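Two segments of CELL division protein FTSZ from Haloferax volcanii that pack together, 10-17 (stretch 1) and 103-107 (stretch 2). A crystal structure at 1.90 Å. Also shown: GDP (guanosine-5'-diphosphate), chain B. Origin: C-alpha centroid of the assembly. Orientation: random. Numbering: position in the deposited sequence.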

ATOM      1  N   GLN A  10       1.280  -5.267 -13.826  1.00 14.14           N
ATOM      2  CA  GLN A  10       2.643  -4.779 -13.991  1.00 19.35           C
ATOM      3  C   GLN A  10       3.105  -3.834 -12.872  1.00 17.18           C
ATOM      4  O   GLN A  10       4.219  -3.967 -12.363  1.00 17.45           O
ATOM      5  CB  GLN A  10       2.823  -4.124 -15.370  1.00 15.35           C
ATOM      6  CG  GLN A  10       4.245  -3.663 -15.607  1.00 25.23           C
ATOM      7  CD  GLN A  10       4.410  -2.891 -16.893  1.00 38.75           C
ATOM      8  OE1 GLN A  10       3.436  -2.461 -17.502  1.00 48.99           O
ATOM      9  NE2 GLN A  10       5.650  -2.711 -17.311  1.00 39.31           N
ATOM     10  N   ALA A  11       2.255  -2.884 -12.501  1.00 17.03           N
ATOM     11  CA  ALA A  11       2.566  -1.937 -11.421  1.00 19.51           C
ATOM     12  C   ALA A  11       2.738  -2.639 -10.070  1.00 18.28           C
ATOM     13  O   ALA A  11       3.727  -2.423  -9.371  1.00 14.87           O
ATOM     14  CB  ALA A  11       1.479  -0.876 -11.316  1.00 17.91           C
ATOM     15  N   GLY A  12       1.760  -3.462  -9.707  1.00 15.19           N
ATOM     16  CA  GLY A  12       1.819  -4.223  -8.471  1.00 15.12           C
ATOM     17  C   GLY A  12       3.086  -5.048  -8.394  1.00 20.96           C
ATOM     18  O   GLY A  12       3.724  -5.119  -7.345  1.00 18.96           O
ATOM     19  N   GLY A  13       3.456  -5.660  -9.517  1.00 19.01           N
ATOM     20  CA  GLY A  13       4.664  -6.454  -9.602  1.00 17.16           C
ATOM     21  C   GLY A  13       5.923  -5.649  -9.331  1.00 23.93           C
ATOM     22  O   GLY A  13       6.800  -6.085  -8.573  1.00 20.46           O
ATOM     23  N   LYS A  14       6.021  -4.477  -9.953  1.00 16.47           N
ATOM     24  CA  LYS A  14       7.203  -3.629  -9.804  1.00 21.02           C
ATOM     25  C   LYS A  14       7.316  -3.083  -8.376  1.00 20.48           C
ATOM     26  O   LYS A  14       8.411  -2.949  -7.827  1.00 19.53           O
ATOM     27  CB  LYS A  14       7.181  -2.480 -10.824  1.00 20.61           C
ATOM     28  CG  LYS A  14       7.392  -2.942 -12.268  1.00 23.35           C
ATOM     29  CD  LYS A  14       7.033  -1.857 -13.268  1.00 28.92           C
ATOM     30  CE  LYS A  14       7.911  -0.631 -13.115  1.00 39.02           C
ATOM     31  NZ  LYS A  14       7.514   0.455 -14.069  1.00 40.93           N
ATOM     32  N   VAL A  15       6.180  -2.771  -7.777  1.00 15.42           N
ATOM     33  CA  VAL A  15       6.181  -2.248  -6.415  1.00 13.72           C
ATOM     34  C   VAL A  15       6.608  -3.320  -5.409  1.00 23.04           C
ATOM     35  O   VAL A  15       7.451  -3.061  -4.543  1.00 20.98           O
ATOM     36  CB  VAL A  15       4.818  -1.619  -6.061  1.00 14.99           C
ATOM     37  CG1 VAL A  15       4.726  -1.294  -4.549  1.00 15.60           C
ATOM     38  CG2 VAL A  15       4.607  -0.358  -6.917  1.00 14.91           C
ATOM     39  N   VAL A  16       6.055  -4.524  -5.541  1.00 18.82           N
ATOM     40  CA  VAL A  16       6.451  -5.634  -4.677  1.00 20.37           C
ATOM     41  C   VAL A  16       7.925  -5.981  -4.862  1.00 21.57           C
ATOM     42  O   VAL A  16       8.640  -6.222  -3.882  1.00 22.14           O
ATOM     43  CB  VAL A  16       5.560  -6.874  -4.868  1.00 19.67           C
ATOM     44  CG1 VAL A  16       6.124  -8.084  -4.076  1.00 18.75           C
ATOM     45  CG2 VAL A  16       4.148  -6.564  -4.405  1.00 16.44           C
ATOM     46  N   ASP A  17       8.382  -5.971  -6.113  1.00 21.09           N
ATOM     47  CA  ASP A  17       9.790  -6.200  -6.432  1.00 22.85           C
ATOM     48  C   ASP A  17      10.676  -5.197  -5.676  1.00 23.56           C
ATOM     49  O   ASP A  17      11.697  -5.565  -5.088  1.00 23.26           O
ATOM     50  CB  ASP A  17      10.012  -6.060  -7.944  1.00 26.13           C
ATOM     51  CG  ASP A  17      11.115  -6.973  -8.480  1.00 30.93           C
ATOM     52  OD1 ASP A  17      11.276  -8.103  -7.971  1.00 31.74           O
ATOM     53  OD2 ASP A  17      11.807  -6.565  -9.440  1.00 33.53           O
TER
HETATM   54  PB  GDP B1368      -2.095  -4.140 -15.584  1.00 19.24           P
HETATM   55  O1B GDP B1368      -3.060  -4.461 -16.689  1.00 17.26           O
HETATM   56  O2B GDP B1368      -0.822  -4.950 -15.678  1.00 17.24           O
HETATM   57  O3B GDP B1368      -2.798  -4.366 -14.270  1.00 16.32           O
HETATM   58  O3A GDP B1368      -1.770  -2.588 -15.791  1.00 18.80           O
HETATM   59  PA  GDP B1368      -0.492  -1.845 -15.182  1.00 18.22           P
HETATM   60  O1A GDP B1368      -0.131  -2.368 -13.833  1.00 17.92           O
HETATM   61  O2A GDP B1368       0.646  -1.905 -16.162  1.00 15.31           O
HETATM   62  O5' GDP B1368      -1.048  -0.331 -15.108  1.00 17.34           O
HETATM   63  C5' GDP B1368      -2.171  -0.080 -14.260  1.00 15.23           C
HETATM   64  C4' GDP B1368      -2.045   1.308 -13.658  1.00 16.55           C
HETATM   65  O4' GDP B1368      -0.962   1.341 -12.745  1.00 16.17           O
HETATM   66  C3' GDP B1368      -1.660   2.347 -14.694  1.00 15.26           C
HETATM   67  O3' GDP B1368      -2.857   2.868 -15.257  1.00 23.00           O
HETATM   68  C2' GDP B1368      -0.882   3.392 -13.909  1.00 18.14           C
HETATM   69  O2' GDP B1368      -1.775   4.278 -13.231  1.00 16.77           O
HETATM   70  C1' GDP B1368      -0.264   2.606 -12.793  1.00 19.09           C
HETATM   71  N9  GDP B1368       1.132   2.183 -12.961  1.00 15.59           N
HETATM   72  C8  GDP B1368       1.657   1.462 -13.974  1.00 19.04           C
HETATM   73  N7  GDP B1368       2.966   1.189 -13.728  1.00 22.24           N
HETATM   74  C5  GDP B1368       3.269   1.716 -12.516  1.00 22.37           C
HETATM   75  C6  GDP B1368       4.452   1.780 -11.632  1.00 20.25           C
HETATM   76  O6  GDP B1368       5.550   1.259 -11.962  1.00 18.50           O
HETATM   77  N1  GDP B1368       4.314   2.428 -10.468  1.00 18.24           N
HETATM   78  C2  GDP B1368       3.166   3.006 -10.074  1.00 18.79           C
HETATM   79  N2  GDP B1368       3.133   3.649  -8.883  1.00 19.67           N
HETATM   80  N3  GDP B1368       2.041   2.980 -10.823  1.00 20.38           N
HETATM   81  C4  GDP B1368       2.045   2.357 -12.020  1.00 20.12           C
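Stretch 2 103-107: VVSGL

The most unusual feature of this contact is a backbone-on-backbone approach at Gly 12. Here the helix comes so near the strand that the two backbones meet without a side chain between them. Gly 12 CA lies 4.0 Å from Ser 105 CA. The same Gly 12 CA lies 3.4 Å from Val 104 O, a CA-H...O contact with an angle of 137° at the hydrogen. A CB on Gly 12 would point toward the strand and fall 2.2 Å from Val 104 O, which is a clash. The absence of a side chain is what leaves room for the strand at this point.

Stretch 1 is helical from Gln 10 to Asp 17, within a helix that extends beyond both ends. Its backbone hydrogen bonds run from the N of residue i+4 to the O of residue i. Val 15 N donates to Ala 11 O at 2.9 Å, and Val 16 N to Gly 12 O at 3.0 Å. Stretch 2 is extended from Val 103 to Gly 106, the last part of a strand that begins earlier. Leu 107 follows in a loop or turn and does not touch the helix.

The helix and strand axes approach to 5.8 Å. Their N-to-C directions make an angle of 129°, so the strand runs obliquely against the helix, nearer antiparallel than parallel. The register agrees with this: Gly 12 is matched with Ser 105, and Ala 11 with Gly 106.

Val 104 has the largest covered area in the contact. Its CA-to-CB bond points toward the helix, and its chi1 is t. Its two methyls reach different residues. Val 104 CG1 packs on Val 15 CG1 at 3.9 Å, while Val 104 CG2 packs on Val 16 CG2 at 4.0 Å. Both helix valines are also t at chi1. These are apolar contacts between buried side chains.

Side-chain directions alternate along the strand: Val 104 points toward the helix, Val 103 and Ser 105 away. Ser 105 OG instead donates a hydrogen bond to Gly 106 O at 2.9 Å. Gly 106 has no side chain, and its N lies 4.1 Å from Ala 11 CB. A CB on Gly 106 would be tight against Ala 11 CB at 3.4 Å and would clash with GDP O4' at 2.2 Å.

No direct hydrogen bond joins the two stretches. Water 1 bridges them instead. The O of water 1 accepts from Gly 12 N at 3.1 Å and from Gly 106 N at 2.9 Å, and it donates to GDP O1A at 3.0 Å. The nucleotide therefore takes part in the junction. Ala 11 N donates to the same GDP O1A at 2.8 Å, and Gln 10 N donates to GDP O2B at 2.8 Å. On the strand side, Gly 106 CA comes within 3.7 Å of GDP O4'. The contact is small, burying 202 Å² over both sides.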

ATOM      1  N   VAL A 103      -2.195  -7.282  -0.885  1.00 11.82           N
ATOM      2  CA  VAL A 103      -2.389  -7.383  -2.329  1.00 13.27           C
ATOM      3  C   VAL A 103      -2.158  -6.008  -2.939  1.00 16.30           C
ATOM      4  O   VAL A 103      -2.863  -5.043  -2.626  1.00 17.37           O
ATOM      5  CB  VAL A 103      -3.799  -7.910  -2.668  1.00 14.59           C
ATOM      6  CG1 VAL A 103      -4.009  -7.985  -4.196  1.00 14.59           C
ATOM      7  CG2 VAL A 103      -4.007  -9.271  -2.019  1.00 17.18           C
ATOM      8  N   VAL A 104      -1.133  -5.913  -3.777  1.00 18.09           N
ATOM      9  CA  VAL A 104      -0.717  -4.636  -4.337  1.00 17.76           C
ATOM     10  C   VAL A 104      -1.029  -4.569  -5.829  1.00 15.50           C
ATOM     11  O   VAL A 104      -0.713  -5.506  -6.567  1.00 14.82           O
ATOM     12  CB  VAL A 104       0.789  -4.413  -4.147  1.00 12.08           C
ATOM     13  CG1 VAL A 104       1.180  -2.997  -4.635  1.00 13.11           C
ATOM     14  CG2 VAL A 104       1.172  -4.611  -2.679  1.00 13.68           C
ATOM     15  N   SER A 105      -1.610  -3.455  -6.274  1.00 14.39           N
ATOM     16  CA  SER A 105      -2.043  -3.335  -7.659  1.00 12.69           C
ATOM     17  C   SER A 105      -2.364  -1.911  -8.084  1.00 18.62           C
ATOM     18  O   SER A 105      -2.865  -1.111  -7.294  1.00 16.64           O
ATOM     19  CB  SER A 105      -3.293  -4.174  -7.867  1.00 14.85           C
ATOM     20  OG  SER A 105      -3.676  -4.127  -9.218  1.00 19.82           O
ATOM     21  N   GLY A 106      -2.085  -1.609  -9.346  1.00 14.86           N
ATOM     22  CA  GLY A 106      -2.583  -0.391  -9.960  1.00 13.00           C
ATOM     23  C   GLY A 106      -4.042  -0.631 -10.279  1.00 16.96           C
ATOM     24  O   GLY A 106      -4.423  -1.743 -10.650  1.00 21.96           O
ATOM     25  N   LEU A 107      -4.882   0.382 -10.112  1.00 14.56           N
ATOM     26  CA  LEU A 107      -6.309   0.167 -10.335  1.00 18.01           C
ATOM     27  C   LEU A 107      -6.762   0.604 -11.732  1.00 14.32           C
ATOM     28  O   LEU A 107      -7.877   0.308 -12.144  1.00 17.08           O
ATOM     29  CB  LEU A 107      -7.143   0.852  -9.248  1.00 12.94           C
ATOM     30  CG  LEU A 107      -6.823   0.395  -7.821  1.00 13.33           C
ATOM     31  CD1 LEU A 107      -7.884   0.898  -6.883  1.00 19.35           C
ATOM     32  CD2 LEU A 107      -6.720  -1.123  -7.733  1.00 16.21           C
TER
HETATM   33  O   HOH W   1      -0.970  -3.472 -11.225  1.00 16.62           O